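Local coordinates for putative lipoprotein (Bacteroides thetaiotaomicron, PDB 4Q1Z) that is of unknown function but belongs to the DUF4876 family and has two domains, one of them probably an immunoglobulin-like beta sandwich, at residues Val15-Thr20 with Lys45-Asn50; Tyr62-Ser67 with Leu96-Gln101; Thr26-Thr31 with Thr69-Glu74; Glu77-Gly82 with Ile358-Thr363. All blocks are in the same frame, centred on the assembly; numbering follows the deposited sequence.

Contact 1 of 4, residues Val15-Thr20 with Lys45-Asn50; sequences VYLDIT and KEVTDN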
# COMPACT_ATOMS: atom_id res chain seq x y z
N VAL A 15 3.08 -11.17 34.65
CA VAL A 15 2.79 -11.58 33.28
C VAL A 15 4.11 -11.60 32.50
O VAL A 15 4.89 -10.66 32.63
CB VAL A 15 1.72 -10.65 32.64
CG1 VAL A 15 1.42 -11.04 31.20
CG2 VAL A 15 0.43 -10.65 33.46
N TYR A 16 4.37 -12.68 31.74
CA TYR A 16 5.57 -12.84 30.91
C TYR A 16 5.15 -13.10 29.46
O TYR A 16 4.43 -14.06 29.19
CB TYR A 16 6.49 -13.97 31.41
CG TYR A 16 6.73 -13.97 32.91
CD1 TYR A 16 7.81 -13.29 33.47
CD2 TYR A 16 5.89 -14.68 33.76
CE1 TYR A 16 8.03 -13.28 34.84
CE2 TYR A 16 6.10 -14.68 35.14
CZ TYR A 16 7.17 -13.98 35.68
OH TYR A 16 7.38 -14.00 37.05
N LEU A 17 5.60 -12.24 28.55
CA LEU A 17 5.25 -12.35 27.15
C LEU A 17 6.38 -12.97 26.35
O LEU A 17 7.46 -12.37 26.21
CB LEU A 17 4.85 -10.98 26.56
CG LEU A 17 3.91 -10.08 27.36
CD1 LEU A 17 3.66 -8.82 26.62
CD2 LEU A 17 2.58 -10.75 27.61
N ASP A 18 6.13 -14.18 25.83
CA ASP A 18 7.05 -14.90 24.96
C ASP A 18 6.73 -14.43 23.57
O ASP A 18 5.86 -15.00 22.90
CB ASP A 18 6.92 -16.43 25.14
CG ASP A 18 7.98 -17.30 24.46
OD1 ASP A 18 8.80 -16.74 23.69
OD2 ASP A 18 7.99 -18.53 24.70
N ILE A 19 7.35 -13.30 23.18
CA ILE A 19 7.15 -12.67 21.89
C ILE A 19 8.06 -13.40 20.89
O ILE A 19 9.24 -13.60 21.15
CB ILE A 19 7.33 -11.13 21.93
CG1 ILE A 19 6.42 -10.52 23.03
CG2 ILE A 19 6.97 -10.53 20.57
CD1 ILE A 19 6.67 -9.12 23.45
N THR A 20 7.43 -13.87 19.80
CA THR A 20 7.98 -14.70 18.73
C THR A 20 8.70 -13.81 17.69
O THR A 20 9.52 -14.34 16.94
CB THR A 20 6.82 -15.56 18.16
OG1 THR A 20 6.39 -16.44 19.20
CG2 THR A 20 7.21 -16.41 16.97
N LYS A 45 -3.94 -3.07 30.83
CA LYS A 45 -2.63 -2.67 31.33
C LYS A 45 -1.68 -2.36 30.17
O LYS A 45 -1.59 -3.15 29.24
CB LYS A 45 -2.06 -3.77 32.24
CG LYS A 45 -0.70 -3.49 32.88
CD LYS A 45 -0.80 -2.83 34.24
CE LYS A 45 0.57 -2.57 34.80
NZ LYS A 45 1.37 -1.63 33.96
N GLU A 46 -0.99 -1.21 30.22
CA GLU A 46 -0.02 -0.79 29.22
C GLU A 46 1.27 -1.59 29.39
O GLU A 46 1.69 -1.87 30.52
CB GLU A 46 0.27 0.71 29.33
CG GLU A 46 -0.39 1.54 28.25
CD GLU A 46 0.44 2.75 27.90
OE1 GLU A 46 0.25 3.81 28.53
OE2 GLU A 46 1.33 2.62 27.02
N VAL A 47 1.90 -1.99 28.26
CA VAL A 47 3.10 -2.83 28.30
C VAL A 47 4.19 -2.25 27.40
O VAL A 47 3.92 -1.93 26.24
CB VAL A 47 2.76 -4.31 27.90
CG1 VAL A 47 3.96 -5.22 28.08
CG2 VAL A 47 1.57 -4.84 28.69
N THR A 48 5.43 -2.15 27.91
CA THR A 48 6.56 -1.68 27.12
C THR A 48 7.70 -2.67 27.11
O THR A 48 8.62 -2.53 26.31
CB THR A 48 7.07 -0.33 27.60
OG1 THR A 48 7.22 -0.36 29.02
CG2 THR A 48 6.21 0.80 27.12
N ASP A 49 7.65 -3.69 27.99
CA ASP A 49 8.71 -4.68 28.04
C ASP A 49 8.16 -6.10 27.90
O ASP A 49 6.96 -6.26 27.75
CB ASP A 49 9.52 -4.53 29.34
CG ASP A 49 11.02 -4.63 29.14
OD1 ASP A 49 11.45 -5.17 28.07
OD2 ASP A 49 11.76 -4.22 30.05
N ASN A 50 9.05 -7.12 27.92
CA ASN A 50 8.70 -8.53 27.82
C ASN A 50 7.93 -9.03 29.06
O ASN A 50 7.21 -10.02 28.97
CB ASN A 50 9.95 -9.37 27.63
CG ASN A 50 10.41 -9.41 26.20
OD1 ASN A 50 10.12 -10.36 25.46
ND2 ASN A 50 11.12 -8.37 25.77
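Leu-17 is the residue on which strand 15-19 meets the loop that follows strand 43-46, through its backbone and its side chain at once. Its amide donates to Asn-50 O at 2.8 Å, with the hydrogen nearly in line (N-H...O 167°) and the donor almost straight ahead of the carbonyl (C=O...N 175°). The same oxygen lies 3.5 Å from Leu-17 CB, so the carbonyl is pressed against both the backbone and the root of the leucine. Further out, Leu-17 CD1 reaches the buried side chain of Val-47, the two side chains crossing obliquely. With CG1 anti to the backbone N (chi1 -174°), this is the methyl of Val-47 that meets Leu-17 CD1, at 3.9 Å. This apolar end is the close-packed part of the contact.

The side chain of Asn-50 marks the loose, solvent-facing side. Ile-19 CD1 comes no nearer to Asn-50 OD1 than 4.2 Å, and that amide oxygen also faces Leu-17 O at 3.4 Å, two acceptors that cannot bond to each other. The exposed Asn-50 amide thus lies over the strand without a side-chain hydrogen bond to it. Asp-49 OD1 takes only a weak bond from the backbone N of Asn-50.

Asn-50 leads into strand 51-57, which pairs with strand 11-19 through Val-15 and Val-52. On its other side strand 11-19 is bonded to strand 95-105, Tyr-16 and Asp-18 both reaching Ile-98. Val-47 meanwhile packs on Leu-30 and Val-32, so the loop passes from strand 24-35 across to strands 11-19 and 51-57.

Contact 2 of 4, residues Tyr62-Ser67 with Leu96-Gln101; sequences YSVTVS and LNIEVQ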
# COMPACT_ATOMS: atom_id res chain seq x y z
N TYR A 62 -9.81 -15.49 34.48
CA TYR A 62 -9.95 -14.47 33.44
C TYR A 62 -9.45 -14.95 32.09
O TYR A 62 -8.57 -15.81 32.03
CB TYR A 62 -9.14 -13.21 33.81
CG TYR A 62 -9.62 -12.45 35.03
CD1 TYR A 62 -9.13 -12.74 36.30
CD2 TYR A 62 -10.48 -11.36 34.90
CE1 TYR A 62 -9.54 -12.02 37.42
CE2 TYR A 62 -10.90 -10.63 36.01
CZ TYR A 62 -10.42 -10.96 37.27
OH TYR A 62 -10.81 -10.23 38.37
N SER A 63 -9.96 -14.34 31.01
CA SER A 63 -9.47 -14.56 29.65
C SER A 63 -8.53 -13.38 29.35
O SER A 63 -8.97 -12.23 29.26
CB SER A 63 -10.62 -14.70 28.65
OG SER A 63 -10.61 -15.99 28.04
N VAL A 64 -7.22 -13.66 29.32
CA VAL A 64 -6.18 -12.65 29.16
C VAL A 64 -5.77 -12.56 27.69
O VAL A 64 -5.48 -13.58 27.06
CB VAL A 64 -4.97 -12.97 30.08
CG1 VAL A 64 -3.94 -11.86 30.06
CG2 VAL A 64 -5.45 -13.24 31.51
N THR A 65 -5.79 -11.33 27.13
CA THR A 65 -5.45 -11.07 25.73
C THR A 65 -4.37 -10.00 25.62
O THR A 65 -4.39 -9.00 26.35
CB THR A 65 -6.69 -10.68 24.92
OG1 THR A 65 -7.47 -9.77 25.68
CG2 THR A 65 -7.56 -11.87 24.57
N VAL A 66 -3.41 -10.23 24.70
CA VAL A 66 -2.28 -9.36 24.38
C VAL A 66 -2.44 -8.89 22.95
O VAL A 66 -2.74 -9.71 22.09
CB VAL A 66 -0.90 -10.05 24.60
CG1 VAL A 66 0.26 -9.10 24.31
CG2 VAL A 66 -0.78 -10.64 26.00
N SER A 67 -2.29 -7.58 22.71
CA SER A 67 -2.40 -6.95 21.38
C SER A 67 -1.63 -5.63 21.34
O SER A 67 -1.67 -4.83 22.27
CB SER A 67 -3.85 -6.72 20.99
OG SER A 67 -3.95 -6.25 19.65
N LEU A 96 1.92 -15.74 35.10
CA LEU A 96 1.21 -16.15 33.89
C LEU A 96 2.07 -15.90 32.65
O LEU A 96 2.64 -14.82 32.49
CB LEU A 96 -0.13 -15.40 33.77
CG LEU A 96 -1.03 -15.72 32.57
CD1 LEU A 96 -1.44 -17.20 32.53
CD2 LEU A 96 -2.26 -14.85 32.59
N ASN A 97 2.14 -16.92 31.77
CA ASN A 97 2.91 -16.88 30.54
C ASN A 97 1.99 -16.90 29.34
O ASN A 97 1.13 -17.79 29.22
CB ASN A 97 3.91 -18.02 30.48
CG ASN A 97 4.87 -18.05 31.64
OD1 ASN A 97 5.81 -17.24 31.71
ND2 ASN A 97 4.66 -18.98 32.58
N ILE A 98 2.14 -15.89 28.46
CA ILE A 98 1.39 -15.71 27.21
C ILE A 98 2.33 -15.81 26.05
O ILE A 98 3.31 -15.07 25.98
CB ILE A 98 0.60 -14.37 27.12
CG1 ILE A 98 0.15 -13.76 28.48
CG2 ILE A 98 -0.51 -14.43 26.06
CD1 ILE A 98 -1.02 -14.38 29.14
N GLU A 99 2.01 -16.67 25.09
CA GLU A 99 2.76 -16.77 23.85
C GLU A 99 2.22 -15.73 22.91
O GLU A 99 1.02 -15.73 22.63
CB GLU A 99 2.61 -18.16 23.28
CG GLU A 99 3.59 -18.48 22.17
CD GLU A 99 3.39 -19.90 21.71
OE1 GLU A 99 3.39 -20.82 22.57
OE2 GLU A 99 3.13 -20.08 20.50
N VAL A 100 3.08 -14.81 22.47
CA VAL A 100 2.70 -13.67 21.62
C VAL A 100 3.36 -13.84 20.25
O VAL A 100 4.58 -13.77 20.13
CB VAL A 100 3.06 -12.31 22.30
CG1 VAL A 100 2.73 -11.13 21.39
CG2 VAL A 100 2.37 -12.17 23.64
N GLN A 101 2.55 -14.07 19.21
CA GLN A 101 3.08 -14.27 17.86
C GLN A 101 2.89 -13.01 17.04
O GLN A 101 2.01 -12.21 17.33
CB GLN A 101 2.44 -15.49 17.20
CG GLN A 101 2.72 -16.81 17.98
CD GLN A 101 3.21 -17.96 17.13
OE1 GLN A 101 3.84 -17.78 16.06
NE2 GLN A 101 2.96 -19.19 17.60
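Strands 62-67 and 96-101 face each other with axes 8.4 Å apart at closest approach and N-to-C directions 29° apart, too distant for backbone bonds, so side chains alone join them. Val-64 and Val-66 point across from one strand, Leu-96, Ile-98 and Val-100 from the other. Val-64 divides its methyls: CG2 meets Leu-96 CD2 tip to tip at 3.7 Å, while CG1 touches Ile-98 CD1 at 4.0 Å, the two side chains crossing at about a right angle. Val-66 does likewise two residues on. Its CG2 rests on Ile-98 CG2 at 3.8 Å, and its CG1, anti to the backbone N (chi1 -178°), meets Val-100 CG2 at 3.8 Å. Ile-98 is therefore shared by both valines, offering CD1 to one and CG2 to the other.

Leu-17 of strand 11-19 adjoins both Val-66 and Ile-98, and Val-64 and Val-66 also pack on Val-32 and Leu-30 of strand 24-35. Strand 77-89 pairs with both 60-72 and 95-105, so the sheet folds over on itself to bring these two face to face. Alternate residues facing inward at this spacing and small crossing angle mark the hydrophobic core of an aligned beta sandwich, consistent with an immunoglobulin-like fold.

Contact 3 of 4, residues Thr26-Thr31 with Thr69-Glu74; sequences TLKDLT and TAIDTE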
# COMPACT_ATOMS: atom_id res chain seq x y z
N THR A 26 10.97 -1.71 19.55
CA THR A 26 9.88 -1.00 20.23
C THR A 26 8.66 -1.88 20.41
O THR A 26 8.36 -2.69 19.53
CB THR A 26 9.43 0.25 19.40
OG1 THR A 26 10.50 0.82 18.65
CG2 THR A 26 8.75 1.32 20.25
N LEU A 27 7.92 -1.67 21.51
CA LEU A 27 6.62 -2.27 21.75
C LEU A 27 5.61 -1.10 21.80
O LEU A 27 5.49 -0.39 22.82
CB LEU A 27 6.59 -3.16 23.00
CG LEU A 27 7.43 -4.43 22.93
CD1 LEU A 27 7.51 -5.06 24.28
CD2 LEU A 27 6.88 -5.41 21.92
N LYS A 28 4.97 -0.84 20.63
CA LYS A 28 4.04 0.27 20.37
C LYS A 28 2.55 -0.13 20.59
O LYS A 28 2.09 -1.14 20.05
CB LYS A 28 4.25 0.76 18.93
CG LYS A 28 3.29 1.85 18.48
CD LYS A 28 3.45 2.17 16.99
CE LYS A 28 2.31 3.03 16.49
NZ LYS A 28 2.18 4.32 17.22
N ASP A 29 1.82 0.69 21.38
CA ASP A 29 0.38 0.56 21.69
C ASP A 29 -0.01 -0.88 22.20
O ASP A 29 -1.15 -1.35 22.02
CB ASP A 29 -0.47 0.98 20.44
CG ASP A 29 -0.15 2.35 19.82
OD1 ASP A 29 0.12 3.32 20.59
OD2 ASP A 29 -0.24 2.48 18.57
N LEU A 30 0.95 -1.53 22.91
CA LEU A 30 0.81 -2.88 23.43
C LEU A 30 0.05 -2.89 24.75
O LEU A 30 0.38 -2.16 25.69
CB LEU A 30 2.21 -3.54 23.57
CG LEU A 30 2.29 -5.03 23.95
CD1 LEU A 30 1.66 -5.90 22.89
CD2 LEU A 30 3.72 -5.45 24.15
N THR A 31 -0.98 -3.74 24.83
CA THR A 31 -1.82 -3.88 26.00
C THR A 31 -2.07 -5.34 26.40
O THR A 31 -2.02 -6.26 25.58
CB THR A 31 -3.18 -3.20 25.77
OG1 THR A 31 -3.70 -3.59 24.50
CG2 THR A 31 -3.11 -1.67 25.92
N THR A 69 1.81 -3.59 18.71
CA THR A 69 2.74 -3.57 17.57
C THR A 69 4.19 -3.61 18.05
O THR A 69 4.57 -2.92 18.99
CB THR A 69 2.43 -2.33 16.66
OG1 THR A 69 1.23 -2.61 15.94
CG2 THR A 69 3.52 -2.03 15.63
N ALA A 70 5.00 -4.42 17.35
CA ALA A 70 6.44 -4.49 17.57
C ALA A 70 7.14 -4.02 16.32
O ALA A 70 6.70 -4.32 15.21
CB ALA A 70 6.85 -5.91 17.92
N ILE A 71 8.19 -3.21 16.49
CA ILE A 71 9.03 -2.71 15.40
C ILE A 71 10.41 -3.32 15.63
O ILE A 71 10.92 -3.21 16.74
CB ILE A 71 9.04 -1.15 15.30
CG1 ILE A 71 7.66 -0.62 14.86
CG2 ILE A 71 10.10 -0.66 14.31
CD1 ILE A 71 6.76 -0.24 15.98
N ASP A 72 10.97 -4.03 14.63
CA ASP A 72 12.28 -4.65 14.83
C ASP A 72 13.41 -3.65 14.49
O ASP A 72 13.14 -2.49 14.16
CB ASP A 72 12.42 -6.02 14.11
CG ASP A 72 12.64 -6.13 12.61
OD1 ASP A 72 12.74 -5.08 11.94
OD2 ASP A 72 12.73 -7.27 12.11
N THR A 73 14.68 -4.09 14.64
CA THR A 73 15.87 -3.25 14.44
C THR A 73 16.02 -2.76 13.00
O THR A 73 16.73 -1.77 12.78
CB THR A 73 17.13 -3.98 14.89
OG1 THR A 73 17.13 -5.31 14.36
CG2 THR A 73 17.27 -4.00 16.40
N GLU A 74 15.34 -3.41 12.03
CA GLU A 74 15.36 -3.09 10.60
C GLU A 74 14.11 -2.29 10.19
O GLU A 74 13.82 -2.18 8.98
CB GLU A 74 15.48 -4.37 9.76
CG GLU A 74 16.87 -4.99 9.74
CD GLU A 74 16.86 -6.50 9.65
OE1 GLU A 74 16.49 -7.15 10.66
OE2 GLU A 74 17.21 -7.03 8.57
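Thr-26 to Lys-28 and Thr-69 to Ile-71 form an antiparallel pair in the sheet of the N-terminal beta-sandwich domain, probably immunoglobulin-like, their axes 4.7 Å apart at closest approach. Four backbone hydrogen bonds join them. Thr-26 and Ile-71, a hydrogen-bonded pair, exchange two: Thr-26 N to Ile-71 O at 3.2 Å and Ile-71 N to Thr-26 O at 3.1 Å. Lys-28 and Thr-69 form the other such pair, tighter, with Lys-28 N to Thr-69 O at 2.7 Å and Thr-69 N to Lys-28 O at 2.8 Å. Leu-27 and Ala-70 between them are the non-hydrogen-bonded pair, where CA-H groups turn to the carbonyls instead: Ala-70 CA lies 3.3 Å from Thr-26 O.

Side-chain contacts fall on both faces. On one, Leu-27 CD2 touches Ala-70 CB at 4.0 Å, and both residues also pack on Ile-80 of strand 77-89. On the other, Thr-26 and Ile-71 lie side by side, pointing the same way, while Ile-71 CD1 extends diagonally to the aliphatic base of Lys-28.

Charge enters at the far end of Lys-28, whose CG is anti to its backbone N (chi1 176°) and whose chain stays extended as far as CE, with chi4 turning NZ aside. NZ pairs with Asp-140 in a salt bridge and more weakly with Asp-29, the residue at which strand 24-35 turns a corner. Beyond the paired residues Asp-72 opens an Asx turn: Glu-74 N donates to Asp-72 OD1 at 3.1 Å from above the carboxylate plane.

Contact 4 of 4, residues Glu77-Gly82 with Ile358-Thr363; sequences EYYING and IIREET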
# COMPACT_ATOMS: atom_id res chain seq x y z
N GLU A 77 7.53 -3.66 10.71
CA GLU A 77 6.41 -3.54 11.61
C GLU A 77 5.68 -4.86 11.70
O GLU A 77 5.53 -5.55 10.69
CB GLU A 77 5.47 -2.43 11.15
CG GLU A 77 4.49 -2.00 12.22
CD GLU A 77 3.29 -1.22 11.72
OE1 GLU A 77 3.46 -0.38 10.81
OE2 GLU A 77 2.17 -1.46 12.24
N TYR A 78 5.27 -5.21 12.93
CA TYR A 78 4.56 -6.44 13.23
C TYR A 78 3.33 -6.18 14.07
O TYR A 78 3.42 -5.47 15.07
CB TYR A 78 5.45 -7.45 13.99
CG TYR A 78 6.75 -7.82 13.30
CD1 TYR A 78 7.87 -6.99 13.39
CD2 TYR A 78 6.88 -9.03 12.61
CE1 TYR A 78 9.06 -7.33 12.76
CE2 TYR A 78 8.08 -9.38 12.00
CZ TYR A 78 9.17 -8.53 12.07
OH TYR A 78 10.35 -8.85 11.46
N TYR A 79 2.21 -6.80 13.71
CA TYR A 79 1.02 -6.79 14.54
C TYR A 79 1.15 -8.03 15.42
O TYR A 79 1.25 -9.16 14.91
CB TYR A 79 -0.28 -6.73 13.72
CG TYR A 79 -1.51 -6.77 14.60
CD1 TYR A 79 -1.75 -5.77 15.55
CD2 TYR A 79 -2.40 -7.83 14.54
CE1 TYR A 79 -2.86 -5.82 16.38
CE2 TYR A 79 -3.52 -7.89 15.37
CZ TYR A 79 -3.73 -6.89 16.30
OH TYR A 79 -4.83 -6.98 17.12
N ILE A 80 1.29 -7.82 16.73
CA ILE A 80 1.53 -8.94 17.64
C ILE A 80 0.26 -9.23 18.43
O ILE A 80 -0.50 -8.31 18.74
CB ILE A 80 2.80 -8.69 18.50
CG1 ILE A 80 2.67 -7.45 19.43
CG2 ILE A 80 4.04 -8.57 17.58
CD1 ILE A 80 3.83 -7.18 20.37
N ASN A 81 -0.01 -10.51 18.68
CA ASN A 81 -1.23 -10.96 19.36
C ASN A 81 -0.99 -12.25 20.14
O ASN A 81 -0.18 -13.08 19.75
CB ASN A 81 -2.37 -11.16 18.34
CG ASN A 81 -3.69 -10.56 18.76
OD1 ASN A 81 -4.21 -10.82 19.86
ND2 ASN A 81 -4.29 -9.76 17.88
N GLY A 82 -1.72 -12.41 21.23
CA GLY A 82 -1.64 -13.58 22.07
C GLY A 82 -2.78 -13.64 23.06
O GLY A 82 -3.47 -12.64 23.27
N ILE A 358 -7.32 -11.46 9.93
CA ILE A 358 -6.67 -10.99 11.15
C ILE A 358 -7.04 -9.51 11.33
O ILE A 358 -6.77 -8.71 10.44
CB ILE A 358 -5.14 -11.25 11.10
CG1 ILE A 358 -4.85 -12.77 11.00
CG2 ILE A 358 -4.43 -10.64 12.32
CD1 ILE A 358 -3.46 -13.18 10.59
N ILE A 359 -7.70 -9.16 12.45
CA ILE A 359 -8.21 -7.81 12.75
C ILE A 359 -7.31 -7.04 13.73
O ILE A 359 -6.94 -7.57 14.79
CB ILE A 359 -9.68 -7.92 13.30
CG1 ILE A 359 -10.61 -8.64 12.29
CG2 ILE A 359 -10.27 -6.56 13.76
CD1 ILE A 359 -10.71 -8.00 10.86
N ARG A 360 -6.98 -5.78 13.38
CA ARG A 360 -6.20 -4.88 14.23
C ARG A 360 -7.18 -4.34 15.23
O ARG A 360 -7.89 -3.38 14.94
CB ARG A 360 -5.54 -3.76 13.40
CG ARG A 360 -4.56 -2.91 14.20
CD ARG A 360 -3.81 -1.87 13.38
NE ARG A 360 -3.05 -2.44 12.27
CZ ARG A 360 -1.76 -2.79 12.32
NH1 ARG A 360 -1.07 -2.64 13.44
NH2 ARG A 360 -1.16 -3.29 11.25
N GLU A 361 -7.29 -5.02 16.39
CA GLU A 361 -8.24 -4.75 17.48
C GLU A 361 -8.19 -3.30 18.01
O GLU A 361 -9.21 -2.79 18.49
CB GLU A 361 -8.04 -5.74 18.65
CG GLU A 361 -8.06 -7.22 18.27
CD GLU A 361 -9.40 -7.89 18.01
OE1 GLU A 361 -10.15 -7.43 17.11
OE2 GLU A 361 -9.66 -8.94 18.64
N GLU A 362 -7.01 -2.66 17.91
CA GLU A 362 -6.80 -1.30 18.40
C GLU A 362 -7.65 -0.30 17.61
O GLU A 362 -8.11 0.70 18.17
CB GLU A 362 -5.31 -0.94 18.28
CG GLU A 362 -4.45 -1.43 19.44
CD GLU A 362 -4.18 -2.92 19.60
OE1 GLU A 362 -4.17 -3.65 18.59
OE2 GLU A 362 -3.94 -3.34 20.76
N THR A 363 -7.87 -0.60 16.32
CA THR A 363 -8.62 0.25 15.39
C THR A 363 -9.83 -0.45 14.76
O THR A 363 -10.63 0.21 14.10
CB THR A 363 -7.67 0.73 14.29
OG1 THR A 363 -7.01 -0.40 13.71
CG2 THR A 363 -6.65 1.74 14.82
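Tyr-79 carries its CG anti to the backbone N (chi1 178°), which puts CG on the side of 358-363, and Arg-360, with CG likewise anti, bends at chi3 so that NE to CZ turns off the extended line of its chain. The two side chains slide past each other in opposite directions. Arg-360 CA makes an off-centre CH-pi contact with the Tyr-79 ring, 4.3 Å from the centroid, and Arg-360 NH1 approaches Tyr-79 CD1 at 3.8 Å, the guanidinium and ring planes 59° apart. On the ring's edge, Glu-362 OE1 lies in the ring plane, 3.4 Å from Tyr-79 CE1, and Ile-358 CG2 adds an apolar touch on CD2.

The phenol oxygen is the polar centre. Glu-361 N donates to Tyr-79 OH at 3.2 Å in a fairly straight bond (162°), and Ser-67 OG is hydrogen-bonded to both Tyr-79 OH and Glu-362 OE1, tying the turn to strand 60-72 as well. Glu-77 OE2 forms a long salt bridge with Arg-360 NH1 at 3.7 Å; this carboxylate oxygen also takes a weak bond from Ala-139 N.

With 275 residues between them, the segments join a strand of the N-terminal beta domain to a turn of the DUF4876 region, consistent with part of the interface between that domain and the rest of the chain.

Contact 2 is the buried one, built wholly from aliphatic side chains; contacts 1, 3 and 4 are partly buried and bring in polar groups. Contacts 2 and 3 both use strand 60-72, at successive parts of its length, first for packing across the domain and then for pairing within a sheet. Strands of all four contacts belong to the same seven-strand sheet, and only contact 4 brings in a remote segment from outside it, held by one tyrosine and charged residues. Contact 1 lies between these extremes: its apolar side merges with the core, while its asparagine side chain faces solvent.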